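Local coordinates for glutathione S-transferase 2 (Onchocerca volvulus, PDB 1TU7), which transfers glutathione to electrophilic substrates as a homodimeric pi-class enzyme and appears central to detoxification in this parasitic nematode, at residues 36-41 and 48-53; 5-8 and 13-16. All coordinates share one frame; numbering follows the deposited sequence.

Interaction 1: 36-41 and 48-53; sequences DDFSSI and GQLPCL. With GSH (glutathione), chain C.
The F38 ring packs on L50 next to the cis-proline loop of the thioredoxin-like N-terminal domain of the glutathione transferase fold, where L50 and the cis P51 lead into strand 52-55. F38, L50 and P51 line the glutathione pocket. The apolar part is F38 against L50, whose side chains run alongside each other with opposite headings. CE1 of F38 meets CG of L50 at 3.6 Å. CG of F38 lies anti to its backbone N (chi1 -174°), which carries the ring toward 48-53. At the ring's edge, G48 O lies near the ring plane, 3.2 Å from CE2 of F38. G48 O accepts a hydrogen bond from NZ of K42. F8 packs edge-to-face with F38. No hydrogen bond joins 36-41 to 48-53.

Two backbone hydrogen bonds hold the cysteinyl part of glutathione as an added strand would be held. L50 N donates to GSH O2 at 2.9 Å, nearly straight at 173°. GSH N2 donates back to L50 O at 2.8 Å, with a more bent angle of 148°. At the glycine end of the ligand, CE2 of F38 lies 3.6 Å from the carboxylate atom O32 of GSH.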
# COMPACT_ATOMS: atom_id res chain seq x y z
N ASP A 36 14.52 21.23 -4.52
CA ASP A 36 14.30 22.58 -3.99
C ASP A 36 13.05 23.26 -4.55
O ASP A 36 12.56 24.22 -3.98
CB ASP A 36 15.55 23.45 -4.21
CG ASP A 36 16.74 23.00 -3.36
OD1 ASP A 36 17.86 23.53 -3.59
OD2 ASP A 36 16.68 22.14 -2.44
N ASP A 37 12.51 22.75 -5.65
CA ASP A 37 11.31 23.33 -6.24
C ASP A 37 9.99 22.73 -5.73
O ASP A 37 8.91 23.24 -6.05
CB ASP A 37 11.34 23.18 -7.75
CG ASP A 37 12.51 23.89 -8.38
OD1 ASP A 37 13.02 24.87 -7.78
OD2 ASP A 37 12.98 23.55 -9.48
N PHE A 38 10.08 21.69 -4.91
CA PHE A 38 8.86 21.03 -4.46
C PHE A 38 8.05 21.85 -3.46
O PHE A 38 6.82 21.89 -3.54
CB PHE A 38 9.15 19.64 -3.89
CG PHE A 38 7.90 18.89 -3.55
CD1 PHE A 38 6.94 18.70 -4.52
CD2 PHE A 38 7.67 18.41 -2.27
CE1 PHE A 38 5.74 18.06 -4.23
CE2 PHE A 38 6.47 17.75 -1.97
CZ PHE A 38 5.52 17.57 -2.95
N SER A 39 8.74 22.49 -2.51
CA SER A 39 8.05 23.28 -1.48
C SER A 39 7.01 24.24 -2.06
O SER A 39 5.93 24.35 -1.50
CB SER A 39 9.05 24.08 -0.63
OG SER A 39 8.44 24.51 0.57
N SER A 40 7.33 24.90 -3.17
CA SER A 40 6.42 25.90 -3.75
C SER A 40 5.14 25.31 -4.32
O SER A 40 4.14 26.02 -4.46
CB SER A 40 7.12 26.77 -4.81
OG SER A 40 7.61 26.03 -5.92
N ILE A 41 5.15 24.02 -4.64
CA ILE A 41 4.01 23.36 -5.28
C ILE A 41 3.36 22.29 -4.39
O ILE A 41 2.33 21.77 -4.77
CB ILE A 41 4.41 22.71 -6.65
CG1 ILE A 41 5.55 21.71 -6.54
CG2 ILE A 41 4.78 23.79 -7.70
CD1 ILE A 41 5.69 20.83 -7.82
N GLY A 48 0.42 16.20 -0.09
CA GLY A 48 1.65 16.96 -0.09
C GLY A 48 2.85 16.20 -0.58
O GLY A 48 3.99 16.55 -0.27
N GLN A 49 2.61 15.14 -1.35
CA GLN A 49 3.67 14.23 -1.79
C GLN A 49 3.48 13.79 -3.25
O GLN A 49 2.44 13.99 -3.88
CB GLN A 49 3.70 13.00 -0.85
CG GLN A 49 4.16 13.38 0.57
CD GLN A 49 4.72 12.23 1.36
OE1 GLN A 49 5.85 12.31 1.89
NE2 GLN A 49 3.97 11.17 1.43
N LEU A 50 4.55 13.24 -3.78
CA LEU A 50 4.62 12.70 -5.14
C LEU A 50 4.88 11.20 -5.04
O LEU A 50 5.40 10.74 -4.03
CB LEU A 50 5.76 13.40 -5.89
CG LEU A 50 5.62 14.93 -5.99
CD1 LEU A 50 6.80 15.54 -6.76
CD2 LEU A 50 4.32 15.35 -6.60
N PRO A 51 4.60 10.39 -6.06
CA PRO A 51 4.22 10.81 -7.41
C PRO A 51 2.79 11.25 -7.57
O PRO A 51 1.94 10.93 -6.73
CB PRO A 51 4.46 9.53 -8.22
CG PRO A 51 4.23 8.44 -7.27
CD PRO A 51 4.79 8.94 -5.98
N CYS A 52 2.56 12.02 -8.62
CA CYS A 52 1.23 12.40 -9.08
C CYS A 52 1.07 12.12 -10.53
O CYS A 52 1.92 12.53 -11.31
CB CYS A 52 1.03 13.88 -8.82
SG CYS A 52 -0.58 14.53 -9.28
N LEU A 53 -0.01 11.45 -10.92
CA LEU A 53 -0.37 11.31 -12.32
C LEU A 53 -1.54 12.24 -12.63
O LEU A 53 -2.60 12.15 -11.99
CB LEU A 53 -0.77 9.88 -12.65
CG LEU A 53 -1.20 9.69 -14.11
CD1 LEU A 53 0.03 9.74 -15.00
CD2 LEU A 53 -2.00 8.37 -14.18
N1 GSH C . 2.33 6.21 -0.09
CA1 GSH C . 2.94 7.15 -0.95
C1 GSH C . 2.90 6.77 -2.37
O11 GSH C . 3.08 5.45 -2.57
O12 GSH C . 2.81 7.49 -3.43
CB1 GSH C . 4.21 7.80 -0.58
CG1 GSH C . 4.58 9.09 -1.27
CD1 GSH C . 5.90 9.62 -0.74
OE1 GSH C . 6.44 9.06 0.37
N2 GSH C . 6.48 10.59 -1.40
CA2 GSH C . 7.78 11.16 -1.05
C2 GSH C . 7.70 12.63 -1.15
O2 GSH C . 6.81 13.22 -2.02
CB2 GSH C . 8.86 10.69 -2.02
SG2 GSH C . 9.30 8.96 -1.74
N3 GSH C . 8.48 13.38 -0.39
CA3 GSH C . 8.39 14.81 -0.53
C3 GSH C . 7.95 15.45 0.74
O31 GSH C . 7.19 14.86 1.65
O32 GSH C . 8.39 16.76 0.96

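Interaction 2: 5-8 and 13-16. With GSH (glutathione), chain C.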
# COMPACT_ATOMS: atom_id res chain seq x y z
N LEU A 5 3.28 12.64 -15.44
CA LEU A 5 3.69 12.06 -14.18
C LEU A 5 4.70 12.97 -13.54
O LEU A 5 5.77 13.22 -14.12
CB LEU A 5 4.30 10.69 -14.40
CG LEU A 5 4.73 9.94 -13.14
CD1 LEU A 5 3.51 9.44 -12.37
CD2 LEU A 5 5.62 8.78 -13.52
N THR A 6 4.37 13.45 -12.35
CA THR A 6 5.22 14.37 -11.61
C THR A 6 5.86 13.62 -10.45
O THR A 6 5.17 13.03 -9.62
CB THR A 6 4.38 15.55 -11.12
OG1 THR A 6 3.88 16.25 -12.27
CG2 THR A 6 5.24 16.55 -10.35
N TYR A 7 7.19 13.62 -10.42
CA TYR A 7 7.95 13.02 -9.35
C TYR A 7 9.33 13.67 -9.32
O TYR A 7 9.66 14.50 -10.15
CB TYR A 7 8.10 11.50 -9.55
CG TYR A 7 8.60 10.74 -8.34
CD1 TYR A 7 9.82 10.07 -8.38
CD2 TYR A 7 7.89 10.72 -7.16
CE1 TYR A 7 10.31 9.38 -7.30
CE2 TYR A 7 8.37 10.01 -6.06
CZ TYR A 7 9.58 9.32 -6.14
OH TYR A 7 10.08 8.62 -5.08
N PHE A 8 10.12 13.30 -8.34
CA PHE A 8 11.50 13.76 -8.30
C PHE A 8 12.31 13.11 -9.42
O PHE A 8 11.87 12.16 -10.09
CB PHE A 8 12.05 13.48 -6.91
CG PHE A 8 11.27 14.17 -5.83
CD1 PHE A 8 10.34 13.48 -5.06
CD2 PHE A 8 11.38 15.54 -5.68
CE1 PHE A 8 9.57 14.13 -4.11
CE2 PHE A 8 10.61 16.21 -4.73
CZ PHE A 8 9.70 15.50 -3.93
N LEU A 13 9.67 5.86 -6.14
CA LEU A 13 8.31 5.32 -6.21
C LEU A 13 7.68 5.46 -7.55
O LEU A 13 6.69 4.77 -7.84
CB LEU A 13 7.42 6.03 -5.20
CG LEU A 13 7.81 5.87 -3.74
CD1 LEU A 13 6.89 6.73 -2.90
CD2 LEU A 13 7.75 4.41 -3.30
N ALA A 14 8.19 6.35 -8.38
CA ALA A 14 7.62 6.61 -9.70
C ALA A 14 8.00 5.56 -10.69
O ALA A 14 7.29 5.41 -11.67
CB ALA A 14 8.02 7.96 -10.23
N GLU A 15 9.13 4.88 -10.49
CA GLU A 15 9.69 4.13 -11.60
C GLU A 15 8.77 3.01 -12.08
O GLU A 15 8.68 2.80 -13.29
CB GLU A 15 11.08 3.63 -11.30
CG GLU A 15 11.85 3.20 -12.54
CD GLU A 15 12.23 4.36 -13.43
OE1 GLU A 15 12.09 5.53 -13.04
OE2 GLU A 15 12.71 4.07 -14.55
N PRO A 16 8.07 2.27 -11.22
CA PRO A 16 7.16 1.25 -11.75
C PRO A 16 6.10 1.83 -12.64
O PRO A 16 5.66 1.17 -13.60
CB PRO A 16 6.59 0.58 -10.53
CG PRO A 16 7.65 0.79 -9.51
CD PRO A 16 8.17 2.19 -9.74
N1 GSH C . 2.33 6.21 -0.09
CA1 GSH C . 2.94 7.15 -0.95
C1 GSH C . 2.90 6.77 -2.37
O11 GSH C . 3.08 5.45 -2.57
O12 GSH C . 2.81 7.49 -3.43
CB1 GSH C . 4.21 7.80 -0.58
CG1 GSH C . 4.58 9.09 -1.27
CD1 GSH C . 5.90 9.62 -0.74
OE1 GSH C . 6.44 9.06 0.37
N2 GSH C . 6.48 10.59 -1.40
CA2 GSH C . 7.78 11.16 -1.05
C2 GSH C . 7.70 12.63 -1.15
O2 GSH C . 6.81 13.22 -2.02
CB2 GSH C . 8.86 10.69 -2.02
SG2 GSH C . 9.30 8.96 -1.74
N3 GSH C . 8.48 13.38 -0.39
CA3 GSH C . 8.39 14.81 -0.53
C3 GSH C . 7.95 15.45 0.74
O31 GSH C . 7.19 14.86 1.65
O32 GSH C . 8.39 16.76 0.96
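Y7 has its CG anti to the backbone N (chi1 -167°), which sends the ring from strand 3-8 toward the start of helix 15-23. L13 has its CG anti to the carbonyl carbon (chi1 -62°), which directs its branch to the glutathione sulfur. The L13 side chain passes aslant the end of the Y7 ring. The hydroxyl of Y7 receives the backbone N-H of L13, with L13 N 3.0 Å from Y7 OH and an angle of 171° at the hydrogen. A14 closes in on the ring. Its N lies over one face, toward the rim, and its CB sits 3.3 Å from CD1 of Y7, a tight fit. Farther back along the strand, CD2 of L5 touches CB of A14 at 4.2 Å. These contacts tie the first strand of the beta-alpha-beta unit to the chain leading into helix 15-23.

Glutathione lies beside this corner. L13 CD1 is 3.5 Å from SG2 of GSH. F8 turns its ring edge to the ligand, with CE1 of F8 3.6 Å from O2 of GSH in the ring plane. Y7 OH is 3.4 Å from GSH SG2. This is the tyrosine position of pi-class enzymes, where the hydroxyl is understood to stabilise the thiolate. The hydrogen bond from L13 N would help hold that hydroxyl beside the sulfur.

In the fold
Both interactions are buried, and both lie in the N-terminal thioredoxin-like domain around one glutathione. The centre of interaction 2 lies about 9 Å from the centre of the chain, that of interaction 1 about 19 Å. They meet through neighbouring strands of one sheet: C52 O probably accepts a hydrogen bond from T6 N, and L50 and P51 pack on Y7. Their chemistry differs. Between 36-41 and 48-53 the contact is made by a phenylalanine ring, and the hydrogen bonds run to the ligand backbone. Between 5-8 and 13-16 a side-chain hydroxyl is bonded across the segments and faces the sulfur. S63 and R95 of the same chain, and D96 of the second subunit, also hydrogen-bond the ligand.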